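Local coordinates for protein thermostable carboxypeptidase 1 (Pyrococcus furiosus, PDB 1KA2) that removes amino acids one after another from the C-terminus of peptides as a cobalt-dependent, homodimeric M32-family metallocarboxypeptidase of broad specificity, at residues 102-105 / 106-110. Numbering follows the deposited sequence.
Sequences PEFI and REVSE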
loop_
_atom_site.group_PDB
_atom_site.type_symbol
_atom_site.label_atom_id
_atom_site.label_comp_id
_atom_site.label_asym_id
_atom_site.label_seq_id
_atom_site.Cartn_x
_atom_site.Cartn_y
_atom_site.Cartn_z
ATOM N N PRO A 102 3.852 6.726 29.366
ATOM C CA PRO A 102 4.640 6.850 28.138
ATOM C C PRO A 102 6.040 6.243 28.277
ATOM O O PRO A 102 6.610 5.750 27.306
ATOM C CB PRO A 102 4.664 8.363 27.882
ATOM C CG PRO A 102 4.407 8.962 29.238
ATOM C CD PRO A 102 3.353 8.038 29.799
ATOM N N GLU A 103 6.598 6.271 29.482
ATOM C CA GLU A 103 7.916 5.688 29.661
ATOM C C GLU A 103 7.857 4.174 29.543
ATOM O O GLU A 103 8.765 3.552 28.983
ATOM C CB GLU A 103 8.522 6.074 31.013
ATOM C CG GLU A 103 9.380 7.325 30.937
ATOM C CD GLU A 103 10.393 7.276 29.793
ATOM O OE1 GLU A 103 10.386 6.300 29.011
ATOM O OE2 GLU A 103 11.199 8.222 29.668
ATOM N N PHE A 104 6.781 3.592 30.061
ATOM C CA PHE A 104 6.602 2.152 30.022
ATOM C C PHE A 104 6.397 1.676 28.588
ATOM O O PHE A 104 6.960 0.657 28.179
ATOM C CB PHE A 104 5.409 1.754 30.876
ATOM C CG PHE A 104 5.221 0.269 30.994
ATOM C CD1 PHE A 104 6.179 -0.520 31.621
ATOM C CD2 PHE A 104 4.072 -0.340 30.501
ATOM C CE1 PHE A 104 5.998 -1.885 31.759
ATOM C CE2 PHE A 104 3.881 -1.704 30.635
ATOM C CZ PHE A 104 4.847 -2.480 31.268
ATOM N N ILE A 105 5.583 2.409 27.833
ATOM C CA ILE A 105 5.339 2.070 26.440
ATOM C C ILE A 105 6.683 2.058 25.725
ATOM O O ILE A 105 6.917 1.249 24.833
ATOM C CB ILE A 105 4.406 3.097 25.757
ATOM C CG1 ILE A 105 2.977 2.903 26.268
ATOM C CG2 ILE A 105 4.470 2.944 24.242
ATOM C CD1 ILE A 105 1.958 3.781 25.577
ATOM N N ARG A 106 7.571 2.954 26.138
ATOM C CA ARG A 106 8.896 3.047 25.544
ATOM C C ARG A 106 9.712 1.810 25.905
ATOM O O ARG A 106 10.253 1.131 25.027
ATOM C CB ARG A 106 9.605 4.302 26.050
ATOM C CG ARG A 106 10.924 4.584 25.375
ATOM C CD ARG A 106 12.074 4.364 26.324
ATOM N NE ARG A 106 12.099 5.307 27.437
ATOM C CZ ARG A 106 13.151 6.065 27.734
ATOM N NH1 ARG A 106 14.247 5.991 26.989
ATOM N NH2 ARG A 106 13.127 6.854 28.798
ATOM N N GLU A 107 9.791 1.520 27.199
ATOM C CA GLU A 107 10.544 0.370 27.680
ATOM C C GLU A 107 10.145 -0.886 26.903
ATOM O O GLU A 107 11.002 -1.610 26.397
ATOM C CB GLU A 107 10.294 0.177 29.182
ATOM C CG GLU A 107 11.125 -0.929 29.819
ATOM C CD GLU A 107 10.828 -1.124 31.298
ATOM O OE1 GLU A 107 11.454 -2.015 31.911
ATOM O OE2 GLU A 107 9.975 -0.395 31.852
ATOM N N VAL A 108 8.842 -1.126 26.798
ATOM C CA VAL A 108 8.322 -2.292 26.089
ATOM C C VAL A 108 8.739 -2.340 24.622
ATOM O O VAL A 108 9.171 -3.382 24.131
ATOM C CB VAL A 108 6.782 -2.355 26.186
ATOM C CG1 VAL A 108 6.225 -3.354 25.174
ATOM C CG2 VAL A 108 6.373 -2.769 27.595
ATOM N N SER A 109 8.601 -1.222 23.919
ATOM C CA SER A 109 8.994 -1.175 22.517
ATOM C C SER A 109 10.460 -1.558 22.397
ATOM O O SER A 109 10.821 -2.435 21.614
ATOM C CB SER A 109 8.790 0.226 21.940
ATOM O OG SER A 109 7.438 0.439 21.586
ATOM N N GLU A 110 11.302 -0.899 23.183
ATOM C CA GLU A 110 12.735 -1.177 23.163
ATOM C C GLU A 110 13.013 -2.646 23.440
ATOM O O GLU A 110 13.524 -3.358 22.584
ATOM C CB GLU A 110 13.466 -0.308 24.198
ATOM C CG GLU A 110 13.832 1.079 23.685
ATOM C CD GLU A 110 14.302 2.028 24.779
ATOM O OE1 GLU A 110 15.192 1.661 25.574
ATOM O OE2 GLU A 110 13.781 3.159 24.826
#
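The first turns of helix 102-124 carry an i/i+3 salt bridge, E103 to R106, on one flank and an i/i+4 aromatic-aliphatic contact, F104 to V108, on another. The ion pair is side-on and two-pronged: R106 NE bonds E103 OE1 at 2.5 Å on its syn side, while R106 NH2 makes a weak, more bent bond to E103 OE2, also 2.5 Å long. The N-H...O angle of the NE bond is 148°. Carboxylate and guanidinium planes differ by 23°, a near-coplanar pairing that would restrain rotation of both groups. R106 CG is anti to the backbone N, and bends at chi2 and chi3 then bring the guanidinium alongside E103. R106 NH1 also lies near E110 OE2, a longer and doubtful link because that oxygen is too close to R106 CD in the model.

V108 CG2 sits over one face of the F104 ring, 4.1 Å from the centroid. Its offset of 16° from the ring normal meets the geometry of a CH-pi contact. Backbone i/i+4 bonds tie the turns together; V108 N to F104 O, at 2.9 Å, is almost straight.

The ion pair lies among exposed residues at the protein surface, whereas buried F104 packs on L141 and Y148 of helix 132-149, V108 also touches L141, and E107 OE2 forms a salt bridge with R144 of that same helix.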